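Designed helical repeat protein (Synthetic construct, PDB 5CWQ) has no known natural function, being a de novo designed protein made to explore which helical repeat architectures can be built by computation. Local coordinates at residues E14-E19 and V47-R52; E38-E43 and E75-V80; A96-A101 and L154-L159; A160-A165 and A217-R222. All coordinates share one frame; numbering follows the deposited sequence. Where two conformers were deposited one is given.

Contact 1: residues E14-E19 and V47-R52; sequences ERRLQE and VQELAR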
loop_
_atom_site.group_PDB
_atom_site.type_symbol
_atom_site.label_atom_id
_atom_site.label_comp_id
_atom_site.label_asym_id
_atom_site.label_seq_id
_atom_site.Cartn_x
_atom_site.Cartn_y
_atom_site.Cartn_z
ATOM N N GLU A 14 -7.981 -6.234 15.444
ATOM C CA GLU A 14 -9.290 -6.773 15.096
ATOM C C GLU A 14 -10.383 -5.763 15.435
ATOM O O GLU A 14 -11.366 -5.631 14.707
ATOM C CB GLU A 14 -9.539 -8.097 15.826
ATOM C CG GLU A 14 -10.838 -8.792 15.436
ATOM C CD GLU A 14 -10.893 -9.158 13.962
ATOM O OE1 GLU A 14 -9.818 -9.358 13.357
ATOM O OE2 GLU A 14 -12.011 -9.241 13.410
ATOM N N ARG A 15 -10.201 -5.050 16.542
ATOM C CA ARG A 15 -11.145 -4.019 16.962
ATOM C C ARG A 15 -11.180 -2.870 15.954
ATOM O O ARG A 15 -12.249 -2.366 15.608
ATOM C CB ARG A 15 -10.777 -3.503 18.357
ATOM C CG ARG A 15 -11.554 -2.275 18.809
ATOM C CD ARG A 15 -10.684 -1.027 18.754
ATOM N NE ARG A 15 -11.441 0.193 19.024
ATOM C CZ ARG A 15 -10.903 1.405 19.117
ATOM N NH1 ARG A 15 -9.595 1.572 18.966
ATOM N NH2 ARG A 15 -11.673 2.455 19.366
ATOM N N ARG A 16 -10.005 -2.459 15.490
ATOM C CA ARG A 16 -9.900 -1.410 14.482
ATOM C C ARG A 16 -10.551 -1.844 13.173
ATOM O O ARG A 16 -11.229 -1.055 12.514
ATOM C CB ARG A 16 -8.434 -1.042 14.246
ATOM C CG ARG A 16 -7.894 0.010 15.206
ATOM C CD ARG A 16 -6.374 0.005 15.236
ATOM N NE ARG A 16 -5.820 1.319 15.555
ATOM C CZ ARG A 16 -5.806 1.858 16.770
ATOM N NH1 ARG A 16 -6.329 1.205 17.800
ATOM N NH2 ARG A 16 -5.276 3.058 16.954
ATOM N N LEU A 17 -10.341 -3.105 12.806
ATOM C CA LEU A 17 -10.900 -3.659 11.576
ATOM C C LEU A 17 -12.426 -3.666 11.612
ATOM O O LEU A 17 -13.079 -3.309 10.632
ATOM C CB LEU A 17 -10.373 -5.078 11.348
ATOM C CG LEU A 17 -10.950 -5.858 10.163
ATOM C CD1 LEU A 17 -10.712 -5.126 8.850
ATOM C CD2 LEU A 17 -10.349 -7.253 10.112
ATOM N N GLN A 18 -12.987 -4.077 12.744
ATOM C CA GLN A 18 -14.435 -4.161 12.893
ATOM C C GLN A 18 -15.076 -2.778 12.864
ATOM O O GLN A 18 -16.130 -2.588 12.257
ATOM C CB GLN A 18 -14.797 -4.883 14.192
ATOM C CG GLN A 18 -14.502 -6.377 14.174
ATOM C CD GLN A 18 -15.302 -7.127 13.124
ATOM O OE1 GLN A 18 -14.759 -7.952 12.388
ATOM N NE2 GLN A 18 -16.600 -6.850 13.054
ATOM N N GLU A 19 -14.441 -1.812 13.519
ATOM C CA GLU A 19 -14.939 -0.442 13.516
ATOM C C GLU A 19 -14.865 0.154 12.113
ATOM O O GLU A 19 -15.757 0.893 11.695
ATOM C CB GLU A 19 -14.150 0.422 14.500
ATOM C CG GLU A 19 -14.507 0.182 15.962
ATOM C CD GLU A 19 -15.937 0.577 16.292
ATOM O OE1 GLU A 19 -16.568 1.286 15.480
ATOM O OE2 GLU A 19 -16.431 0.175 17.367
ATOM N N VAL A 47 -5.498 -4.909 8.838
ATOM C CA VAL A 47 -5.152 -6.215 8.286
ATOM C C VAL A 47 -3.636 -6.380 8.198
ATOM O O VAL A 47 -3.114 -7.469 8.437
ATOM C CB VAL A 47 -5.791 -6.421 6.891
ATOM C CG1 VAL A 47 -5.235 -7.661 6.205
ATOM C CG2 VAL A 47 -7.303 -6.540 7.021
ATOM N N GLN A 48 -2.932 -5.303 7.859
ATOM C CA GLN A 48 -1.474 -5.342 7.832
ATOM C C GLN A 48 -0.936 -5.656 9.222
ATOM O O GLN A 48 0.040 -6.391 9.372
ATOM C CB GLN A 48 -0.891 -4.019 7.336
ATOM C CG GLN A 48 0.632 -4.043 7.220
ATOM C CD GLN A 48 1.247 -2.669 7.052
ATOM O OE1 GLN A 48 0.659 -1.656 7.433
ATOM N NE2 GLN A 48 2.444 -2.629 6.478
ATOM N N GLU A 49 -1.579 -5.090 10.238
ATOM C CA GLU A 49 -1.166 -5.313 11.617
ATOM C C GLU A 49 -1.356 -6.778 12.000
ATOM O O GLU A 49 -0.488 -7.378 12.629
ATOM C CB GLU A 49 -1.952 -4.404 12.565
ATOM C CG GLU A 49 -1.354 -4.300 13.956
ATOM C CD GLU A 49 -2.110 -3.331 14.849
ATOM O OE1 GLU A 49 -2.983 -2.600 14.333
ATOM O OE2 GLU A 49 -1.830 -3.301 16.068
ATOM N N LEU A 50 -2.490 -7.354 11.607
ATOM C CA LEU A 50 -2.771 -8.762 11.874
ATOM C C LEU A 50 -1.742 -9.670 11.205
ATOM O O LEU A 50 -1.310 -10.667 11.783
ATOM C CB LEU A 50 -4.177 -9.129 11.393
ATOM C CG LEU A 50 -5.343 -8.496 12.153
ATOM C CD1 LEU A 50 -6.646 -8.692 11.387
ATOM C CD2 LEU A 50 -5.456 -9.075 13.555
ATOM N N ALA A 51 -1.353 -9.318 9.985
ATOM C CA ALA A 51 -0.374 -10.099 9.238
ATOM C C ALA A 51 0.984 -10.082 9.934
ATOM O O ALA A 51 1.655 -11.110 10.034
ATOM C CB ALA A 51 -0.250 -9.571 7.818
ATOM N N ARG A 52 1.384 -8.910 10.414
ATOM C CA ARG A 52 2.671 -8.763 11.080
ATOM C C ARG A 52 2.690 -9.497 12.419
ATOM O O ARG A 52 3.724 -10.028 12.825
ATOM C CB ARG A 52 3.001 -7.282 11.276
ATOM C CG ARG A 52 3.480 -6.602 10.004
ATOM C CD ARG A 52 3.758 -5.126 10.215
ATOM N NE ARG A 52 4.701 -4.612 9.223
ATOM C CZ ARG A 52 6.001 -4.413 9.434
ATOM N NH1 ARG A 52 6.555 -4.669 10.616
ATOM N NH2 ARG A 52 6.757 -3.944 8.451
#
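Glu14 and Leu17 of helix 5-30 meet Leu50 and Val47 of helix 33-57 in reversed order, because the two segments run nearly antiparallel, with 155° between their N-to-C directions. Their axes approach to 9.6 Å. The CA atoms of Leu17 and Val47 are 7.1 Å apart, and one turn earlier on the first helix the CA of Glu14 lies 7.5 Å from the CA of Leu50. No hydrogen bond joins the segments, and the contact is left to side chains.

Leu17 serves it with both branches. Its CD1 reaches CG2 of Val47 at 4.1 Å, while its CD2 comes to 4.2 Å from CD1 of Leu50, the two leucine side chains crossing at about a right angle. The pair forms a helical hairpin, the unit from which a designed helical repeat is built up, and the next helix, 60-86, packs on it by laying Lys69 against Leu17, Val47 and Leu50.

Glu14 approaches Leu50 with its polar end. A bend at chi2 (61°) turns CD away from an extended course, and OE1 of Glu14 ends 3.8 Å from CD1 of Leu50. That oxygen also has a charged mate, forming a salt bridge with Lys69.

On the outer margin, CD of Arg16 comes to 4.4 Å from OE1 of Glu49. Their opposite charges do not touch: NE of Arg16 remains 5.0 Å from this oxygen, and its NH1 forms a salt bridge with Glu12 on its own helix.

Contact 2: residues E38-E43 and E75-V80; sequences EALIEE and EEARKV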
loop_
_atom_site.group_PDB
_atom_site.type_symbol
_atom_site.label_atom_id
_atom_site.label_comp_id
_atom_site.label_asym_id
_atom_site.label_seq_id
_atom_site.Cartn_x
_atom_site.Cartn_y
_atom_site.Cartn_z
ATOM N N GLU A 38 -11.811 5.809 2.532
ATOM C CA GLU A 38 -10.987 6.096 3.700
ATOM C C GLU A 38 -11.119 4.992 4.742
ATOM O O GLU A 38 -10.151 4.644 5.416
ATOM C CB GLU A 38 -11.372 7.445 4.309
ATOM C CG GLU A 38 -10.899 8.637 3.489
ATOM C CD GLU A 38 -11.479 9.954 3.971
ATOM O OE1 GLU A 38 -12.402 9.933 4.813
ATOM O OE2 GLU A 38 -11.011 11.011 3.501
ATOM N N ALA A 39 -12.323 4.442 4.865
ATOM C CA ALA A 39 -12.573 3.357 5.802
ATOM C C ALA A 39 -11.838 2.091 5.367
ATOM O O ALA A 39 -11.338 1.337 6.201
ATOM C CB ALA A 39 -14.068 3.092 5.918
ATOM N N LEU A 40 -11.768 1.867 4.058
ATOM C CA LEU A 40 -11.097 0.689 3.517
ATOM C C LEU A 40 -9.586 0.784 3.712
ATOM O O LEU A 40 -8.915 -0.234 3.881
ATOM C CB LEU A 40 -11.435 0.513 2.032
ATOM C CG LEU A 40 -12.878 0.098 1.722
ATOM C CD1 LEU A 40 -13.131 0.100 0.221
ATOM C CD2 LEU A 40 -13.206 -1.269 2.312
ATOM N N ILE A 41 -9.055 2.003 3.691
ATOM C CA ILE A 41 -7.648 2.223 4.015
ATOM C C ILE A 41 -7.390 1.818 5.461
ATOM O O ILE A 41 -6.360 1.222 5.776
ATOM C CB ILE A 41 -7.230 3.697 3.806
ATOM C CG1 ILE A 41 -7.274 4.050 2.318
ATOM C CG2 ILE A 41 -5.819 3.951 4.355
ATOM C CD1 ILE A 41 -7.114 5.527 2.032
ATOM N N GLU A 42 -8.329 2.152 6.339
ATOM C CA GLU A 42 -8.206 1.814 7.753
ATOM C C GLU A 42 -8.289 0.304 7.952
ATOM O O GLU A 42 -7.559 -0.259 8.767
ATOM C CB GLU A 42 -9.289 2.523 8.570
ATOM C CG GLU A 42 -9.158 4.038 8.559
ATOM C CD GLU A 42 -10.377 4.739 9.128
ATOM O OE1 GLU A 42 -10.556 5.943 8.845
ATOM O OE2 GLU A 42 -11.155 4.088 9.859
ATOM N N GLU A 43 -9.177 -0.347 7.206
ATOM C CA GLU A 43 -9.271 -1.801 7.241
ATOM C C GLU A 43 -7.945 -2.426 6.830
ATOM O O GLU A 43 -7.444 -3.333 7.495
ATOM C CB GLU A 43 -10.390 -2.300 6.324
ATOM C CG GLU A 43 -11.787 -1.985 6.823
ATOM C CD GLU A 43 -12.870 -2.601 5.959
ATOM O OE1 GLU A 43 -12.614 -3.660 5.349
ATOM O OE2 GLU A 43 -13.977 -2.024 5.887
ATOM N N GLU A 75 -10.755 -6.636 -2.858
ATOM C CA GLU A 75 -11.890 -6.763 -3.763
ATOM C C GLU A 75 -12.900 -5.633 -3.570
ATOM O O GLU A 75 -13.476 -5.133 -4.538
ATOM C CB GLU A 75 -12.564 -8.120 -3.564
ATOM C CG GLU A 75 -11.719 -9.284 -4.070
ATOM C CD GLU A 75 -12.141 -10.627 -3.506
ATOM O OE1 GLU A 75 -12.933 -10.654 -2.542
ATOM O OE2 GLU A 75 -11.672 -11.661 -4.027
ATOM N N GLU A 76 -13.109 -5.224 -2.322
ATOM C CA GLU A 76 -14.011 -4.114 -2.036
ATOM C C GLU A 76 -13.444 -2.808 -2.582
ATOM O O GLU A 76 -14.170 -2.002 -3.162
ATOM C CB GLU A 76 -14.269 -3.995 -0.532
ATOM C CG GLU A 76 -15.135 -5.114 0.026
ATOM C CD GLU A 76 -15.466 -4.938 1.498
ATOM O OE1 GLU A 76 -15.552 -3.781 1.964
ATOM O OE2 GLU A 76 -15.641 -5.963 2.189
ATOM N N ALA A 77 -12.142 -2.610 -2.405
ATOM C CA ALA A 77 -11.496 -1.391 -2.873
ATOM C C ALA A 77 -11.467 -1.348 -4.401
ATOM O O ALA A 77 -11.532 -0.273 -4.998
ATOM C CB ALA A 77 -10.088 -1.281 -2.301
ATOM N N ARG A 78 -11.379 -2.519 -5.029
ATOM C CA ARG A 78 -11.472 -2.620 -6.486
ATOM C C ARG A 78 -12.817 -2.107 -6.986
ATOM O O ARG A 78 -12.894 -1.433 -8.014
ATOM C CB ARG A 78 -11.282 -4.066 -6.944
ATOM C CG ARG A 78 -9.842 -4.534 -7.028
ATOM C CD ARG A 78 -9.789 -6.025 -7.333
ATOM N NE ARG A 78 -8.427 -6.515 -7.522
ATOM C CZ ARG A 78 -8.104 -7.800 -7.640
ATOM N NH1 ARG A 78 -9.046 -8.733 -7.582
ATOM N NH2 ARG A 78 -6.838 -8.157 -7.811
ATOM N N LYS A 79 -13.877 -2.441 -6.261
ATOM C CA LYS A 79 -15.220 -2.017 -6.632
ATOM C C LYS A 79 -15.355 -0.501 -6.501
ATOM O O LYS A 79 -15.936 0.155 -7.364
ATOM C CB LYS A 79 -16.263 -2.723 -5.765
ATOM C CG LYS A 79 -17.701 -2.474 -6.193
ATOM C CD LYS A 79 -18.684 -3.120 -5.227
ATOM C CE LYS A 79 -20.125 -2.933 -5.683
ATOM N NZ LYS A 79 -21.105 -3.460 -4.690
ATOM N N VAL A 80 -14.811 0.049 -5.421
ATOM C CA VAL A 80 -14.874 1.487 -5.183
ATOM C C VAL A 80 -14.119 2.247 -6.270
ATOM O O VAL A 80 -14.554 3.314 -6.705
ATOM C CB VAL A 80 -14.298 1.856 -3.796
ATOM C CG1 VAL A 80 -14.243 3.373 -3.605
ATOM C CG2 VAL A 80 -15.133 1.218 -2.697
HETATM O O HOH W 1 -15.757 -3.267 4.602
HETATM O O HOH W 2 -13.740 -6.306 5.034
#
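Leu40 lays its forked end against Glu76, Ala77 and Val80, and has more surface buried than any other residue of this contact. The two segments belong to helices 33-57 and 60-86, which follow each other in the chain and pack antiparallel in the stack of the designed repeat, their axes 10.4 Å apart at closest approach.

The two branches of Leu40 have different surroundings. CD1, anti to CA (chi2 174°), enters the apolar side, 3.7 Å from CG2 of Val80 and 3.8 Å from CA of Ala77. CD2 turns to Glu76 and lies 3.5 Å from its OE1, the leucine crossing the extended glutamate at about a right angle. An alanine in place of Leu40 would probably open a gap against Ala77 and Val80 and leave the chain of Glu76 freer to shift.

Glu76 also faces Glu43, with their OE1 atoms 4.5 Å apart. Repulsion between these like charges is likely to be eased by the salt bridge of Glu76 to Arg28 and by the hydrogen bond between OE2 of Glu43 and OG of Ser24, both partners on helix 5-30. Two waters also span the glutamates. One donates a weak hydrogen bond to OE2 of Glu76 and a normal one to OE1 of Glu43; the other donates to OE2 of Glu43 at a short 2.5 Å and to OE1 of Glu76 at 2.7 Å.

Contact 3: residues A96-A101 and L154-L159; sequences ALIAIA and LIAIAL
Ile98 and Ala156 stand side by side where helices 90-114 and 147-171 run almost parallel, at 12°. Alternate helices of a helical repeat stack side by side in this way, here with helix 117-144 as the connection between them. Their axes are 8.3 Å apart, and a small residue at Ala156 lets its CA come within 4.4 Å of the CA of Ile98. Far along the same helices, the disulfide Cys112-Cys170 ties the pair covalently.

One kind of contact is between apolar side chains. The chi1 of Ile98 (-68°) sets CG1 anti to the carbonyl carbon, 4.2 Å from CG2 of Ile155 and also against the methyl of Ala156. The other branch, CG2, meets CD1 of Leu159 at 3.9 Å. Replacing Ile98 by an alanine would probably leave a gap beside Ile155 and deprive CD1 of Leu159 of this methyl partner. One turn on, Ala101 and Leu159 touch through their CB atoms at 3.6 Å, a tight fit of two beta-carbons. Both isoleucines are buried, and Ile155 is covered further by helix 204-230.

The second kind sets methyl groups against backbone. CB of Ala156 lies over the peptide link between Leu97 and Ile98, 3.9 Å from both C of Leu97 and N of Ile98. CD1 of Leu159 rests 3.8 Å from O of Ile98. In the opposite direction, from helix 90-114, CB of Ala101 comes 3.5 Å from O of Ala156.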
loop_
_atom_site.group_PDB
_atom_site.type_symbol
_atom_site.label_atom_id
_atom_site.label_comp_id
_atom_site.label_asym_id
_atom_site.label_seq_id
_atom_site.Cartn_x
_atom_site.Cartn_y
_atom_site.Cartn_z
ATOM N N ALA A 96 -8.814 4.773 -3.045
ATOM C CA ALA A 96 -9.104 3.357 -3.242
ATOM C C ALA A 96 -7.835 2.593 -3.599
ATOM O O ALA A 96 -7.627 1.470 -3.141
ATOM C CB ALA A 96 -10.158 3.174 -4.327
ATOM N N LEU A 97 -6.987 3.211 -4.414
ATOM C CA LEU A 97 -5.740 2.582 -4.833
ATOM C C LEU A 97 -4.780 2.423 -3.658
ATOM O O LEU A 97 -4.015 1.458 -3.601
ATOM C CB LEU A 97 -5.081 3.393 -5.949
ATOM C CG LEU A 97 -5.811 3.389 -7.296
ATOM C CD1 LEU A 97 -5.147 4.351 -8.268
ATOM C CD2 LEU A 97 -5.871 1.991 -7.895
ATOM N N ILE A 98 -4.820 3.366 -2.721
ATOM C CA ILE A 98 -4.022 3.256 -1.507
ATOM C C ILE A 98 -4.489 2.041 -0.709
ATOM O O ILE A 98 -3.670 1.270 -0.210
ATOM C CB ILE A 98 -4.112 4.538 -0.637
ATOM C CG1 ILE A 98 -3.425 5.708 -1.348
ATOM C CG2 ILE A 98 -3.471 4.323 0.745
ATOM C CD1 ILE A 98 -3.704 7.069 -0.717
ATOM N N ALA A 99 -5.803 1.866 -0.599
ATOM C CA ALA A 99 -6.356 0.722 0.123
ATOM C C ALA A 99 -5.949 -0.580 -0.559
ATOM O O ALA A 99 -5.574 -1.550 0.103
ATOM C CB ALA A 99 -7.870 0.824 0.211
ATOM N N ILE A 100 -6.022 -0.585 -1.886
ATOM C CA ILE A 100 -5.625 -1.740 -2.685
ATOM C C ILE A 100 -4.153 -2.071 -2.451
ATOM O O ILE A 100 -3.808 -3.214 -2.154
ATOM C CB ILE A 100 -5.885 -1.486 -4.194
ATOM C CG1 ILE A 100 -7.386 -1.570 -4.485
ATOM C CG2 ILE A 100 -5.133 -2.488 -5.074
ATOM C CD1 ILE A 100 -7.788 -1.096 -5.880
ATOM N N ALA A 101 -3.296 -1.063 -2.575
ATOM C CA ALA A 101 -1.856 -1.262 -2.462
ATOM C C ALA A 101 -1.470 -1.764 -1.072
ATOM O O ALA A 101 -0.598 -2.626 -0.933
ATOM C CB ALA A 101 -1.119 0.033 -2.785
ATOM N N LEU A 154 0.975 8.950 -5.317
ATOM C CA LEU A 154 2.369 8.617 -5.024
ATOM C C LEU A 154 2.473 7.679 -3.822
ATOM O O LEU A 154 3.363 6.830 -3.761
ATOM C CB LEU A 154 3.188 9.886 -4.772
ATOM C CG LEU A 154 3.455 10.767 -5.996
ATOM C CD1 LEU A 154 4.161 12.047 -5.582
ATOM C CD2 LEU A 154 4.272 10.034 -7.055
ATOM N N ILE A 155 1.561 7.837 -2.867
ATOM C CA ILE A 155 1.495 6.944 -1.718
ATOM C C ILE A 155 1.132 5.540 -2.191
ATOM O O ILE A 155 1.751 4.557 -1.780
ATOM C CB ILE A 155 0.469 7.438 -0.670
ATOM C CG1 ILE A 155 0.930 8.763 -0.061
ATOM C CG2 ILE A 155 0.269 6.407 0.442
ATOM C CD1 ILE A 155 -0.138 9.479 0.756
ATOM N N ALA A 156 0.133 5.453 -3.063
ATOM C CA ALA A 156 -0.288 4.168 -3.607
ATOM C C ALA A 156 0.869 3.510 -4.355
ATOM O O ALA A 156 1.087 2.304 -4.246
ATOM C CB ALA A 156 -1.496 4.346 -4.527
ATOM N N ILE A 157 1.614 4.317 -5.105
ATOM C CA ILE A 157 2.780 3.832 -5.835
ATOM C C ILE A 157 3.841 3.298 -4.880
ATOM O O ILE A 157 4.363 2.202 -5.079
ATOM C CB ILE A 157 3.382 4.949 -6.718
ATOM C CG1 ILE A 157 2.449 5.229 -7.898
ATOM C CG2 ILE A 157 4.767 4.562 -7.243
ATOM C CD1 ILE A 157 2.779 6.490 -8.671
ATOM N N ALA A 158 4.158 4.072 -3.846
ATOM C CA ALA A 158 5.191 3.688 -2.889
ATOM C C ALA A 158 4.824 2.391 -2.167
ATOM O O ALA A 158 5.677 1.528 -1.955
ATOM C CB ALA A 158 5.428 4.813 -1.882
ATOM N N LEU A 159 3.556 2.251 -1.794
ATOM C CA LEU A 159 3.089 1.025 -1.153
ATOM C C LEU A 159 3.263 -0.166 -2.093
ATOM O O LEU A 159 3.677 -1.249 -1.672
ATOM C CB LEU A 159 1.624 1.152 -0.734
ATOM C CG LEU A 159 1.338 2.079 0.447
ATOM C CD1 LEU A 159 -0.155 2.340 0.552
ATOM C CD2 LEU A 159 1.877 1.488 1.747
#

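Contact 4: residues A160-A165 and A217-R222; sequences AVLALA and AREARR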
loop_
_atom_site.group_PDB
_atom_site.type_symbol
_atom_site.label_atom_id
_atom_site.label_comp_id
_atom_site.label_asym_id
_atom_site.label_seq_id
_atom_site.Cartn_x
_atom_site.Cartn_y
_atom_site.Cartn_z
ATOM N N ALA A 160 2.951 0.046 -3.368
ATOM C CA ALA A 160 3.082 -1.002 -4.372
ATOM C C ALA A 160 4.542 -1.419 -4.536
ATOM O O ALA A 160 4.849 -2.606 -4.642
ATOM C CB ALA A 160 2.509 -0.534 -5.703
ATOM N N VAL A 161 5.439 -0.439 -4.552
ATOM C CA VAL A 161 6.864 -0.713 -4.689
ATOM C C VAL A 161 7.378 -1.411 -3.431
ATOM O O VAL A 161 8.283 -2.241 -3.498
ATOM C CB VAL A 161 7.661 0.581 -4.950
ATOM C CG1 VAL A 161 9.162 0.323 -4.908
ATOM C CG2 VAL A 161 7.273 1.161 -6.299
ATOM N N LEU A 162 6.788 -1.073 -2.288
ATOM C CA LEU A 162 7.105 -1.748 -1.035
ATOM C C LEU A 162 6.747 -3.224 -1.135
ATOM O O LEU A 162 7.494 -4.091 -0.685
ATOM C CB LEU A 162 6.350 -1.108 0.132
ATOM C CG LEU A 162 7.179 -0.448 1.233
ATOM C CD1 LEU A 162 6.263 0.143 2.292
ATOM C CD2 LEU A 162 8.149 -1.431 1.867
ATOM N N ALA A 163 5.590 -3.501 -1.727
ATOM C CA ALA A 163 5.121 -4.869 -1.885
ATOM C C ALA A 163 6.040 -5.640 -2.827
ATOM O O ALA A 163 6.350 -6.807 -2.586
ATOM C CB ALA A 163 3.686 -4.884 -2.400
ATOM N N LEU A 164 6.481 -4.983 -3.894
ATOM C CA LEU A 164 7.402 -5.606 -4.839
ATOM C C LEU A 164 8.730 -5.921 -4.162
ATOM O O LEU A 164 9.299 -6.995 -4.362
ATOM C CB LEU A 164 7.635 -4.702 -6.051
ATOM C CG LEU A 164 6.446 -4.531 -7.001
ATOM C CD1 LEU A 164 6.744 -3.458 -8.037
ATOM C CD2 LEU A 164 6.082 -5.848 -7.685
ATOM N N ALA A 165 9.218 -4.975 -3.366
ATOM C CA ALA A 165 10.449 -5.163 -2.609
ATOM C C ALA A 165 10.316 -6.340 -1.648
ATOM O O ALA A 165 11.246 -7.131 -1.483
ATOM C CB ALA A 165 10.798 -3.898 -1.848
ATOM N N ALA A 217 8.856 5.061 0.231
ATOM C CA ALA A 217 9.802 4.774 -0.839
ATOM C C ALA A 217 11.196 4.496 -0.278
ATOM O O ALA A 217 11.903 3.613 -0.766
ATOM C CB ALA A 217 9.844 5.925 -1.821
ATOM N N ARG A 218 11.582 5.252 0.747
ATOM C CA ARG A 218 12.883 5.069 1.387
ATOM C C ARG A 218 12.975 3.704 2.061
ATOM O O ARG A 218 14.020 3.056 2.017
ATOM C CB ARG A 218 13.149 6.177 2.412
ATOM C CG ARG A 218 13.477 7.527 1.790
ATOM C CD ARG A 218 13.784 8.592 2.839
ATOM N NE ARG A 218 15.093 8.396 3.467
ATOM C CZ ARG A 218 15.296 7.998 4.724
ATOM N NH1 ARG A 218 14.282 7.741 5.542
ATOM N NH2 ARG A 218 16.538 7.860 5.169
ATOM N N GLU A 219 11.882 3.270 2.684
ATOM C CA GLU A 219 11.855 1.961 3.332
ATOM C C GLU A 219 11.986 0.855 2.288
ATOM O O GLU A 219 12.669 -0.143 2.512
ATOM C CB GLU A 219 10.572 1.760 4.143
ATOM C CG GLU A 219 10.465 0.346 4.733
ATOM C CD GLU A 219 9.325 0.174 5.721
ATOM O OE1 GLU A 219 8.953 1.153 6.398
ATOM O OE2 GLU A 219 8.806 -0.957 5.829
ATOM N N ALA A 220 11.322 1.038 1.151
ATOM C CA ALA A 220 11.385 0.068 0.066
ATOM C C ALA A 220 12.820 -0.095 -0.421
ATOM O O ALA A 220 13.284 -1.210 -0.656
ATOM C CB ALA A 220 10.481 0.495 -1.078
ATOM N N ARG A 221 13.518 1.026 -0.565
ATOM C CA ARG A 221 14.903 1.011 -1.010
ATOM C C ARG A 221 15.792 0.329 0.023
ATOM O O ARG A 221 16.612 -0.520 -0.322
ATOM C CB ARG A 221 15.397 2.432 -1.279
ATOM C CG ARG A 221 16.827 2.492 -1.787
ATOM C CD ARG A 221 17.219 3.893 -2.228
ATOM N NE ARG A 221 17.092 4.868 -1.148
ATOM C CZ ARG A 221 17.686 6.057 -1.136
ATOM N NH1 ARG A 221 18.466 6.429 -2.144
ATOM N NH2 ARG A 221 17.507 6.876 -0.109
ATOM N N ARG A 222 15.624 0.699 1.289
ATOM C CA ARG A 222 16.396 0.089 2.364
ATOM C C ARG A 222 16.168 -1.419 2.421
ATOM O O ARG A 222 17.106 -2.184 2.641
ATOM C CB ARG A 222 16.039 0.720 3.713
ATOM C CG ARG A 222 16.656 2.091 3.938
ATOM C CD ARG A 222 16.532 2.522 5.392
ATOM N NE ARG A 222 15.143 2.551 5.848
ATOM C CZ ARG A 222 14.328 3.597 5.732
ATOM N NH1 ARG A 222 14.747 4.724 5.168
ATOM N NH2 ARG A 222 13.083 3.517 6.182
#
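Ala220 points its CB toward helix 147-171, and meets Val161, Leu162 and Ala165 there. The valine brings a methyl and the leucine its branch carbon to this group: CG1 of Val161 and CG of Leu162 are each 4.1 Å from CB of Ala220. Ala165 also points its CB across the gap, one turn further along, and rests 3.9 Å from O of Ala220.

The direction of Leu162 is less regular. Its CB does not aim straight at the other helix, and its chi1 of -117° is nearly eclipsed, an unusual and probably strained setting. The chain end nevertheless swings across, with CD2 4.0 Å from CA of Ala220. Leu105 and Leu216 pack on it too, which may help to account for that torsion.

The two segments, at 13° to each other and with axes 8.7 Å apart, are nearly parallel neighbours in the repeat stack. Helix 174-201 lies between them in the chain, and the disulfide Cys169-Cys227 links the same two helices further on.

Glu219 flanks the leucine on the outer side. A chi1 of 175° sets CG of Glu219 anti to the backbone N, 4.1 Å from CD2 of Leu162; the chain runs on extended, crosses the leucine obliquely and brings OE2 of Glu219 to 4.0 Å from the same methyl.

How the contacts relate
Contacts 1 and 2 share helix 33-57 and touch where CD1 of Leu17 lies 3.8 Å from CB of Glu43. Contact 2 in turn leans on contact 3, with CB of Ala77 3.5 Å from CG1 of Ile100. Contacts 3 and 4 share helix 147-171, their centres about 12 Å apart. A chain of packing thus runs from 1 to 4, whose centres are about 22 Å apart. The first two are antiparallel pairings of successive helices, the last two parallel pairings of alternate ones. No active site is known; a glycerol, probably from crystallisation, lies about 4 Å from the side chain of Ile98 in contact 3.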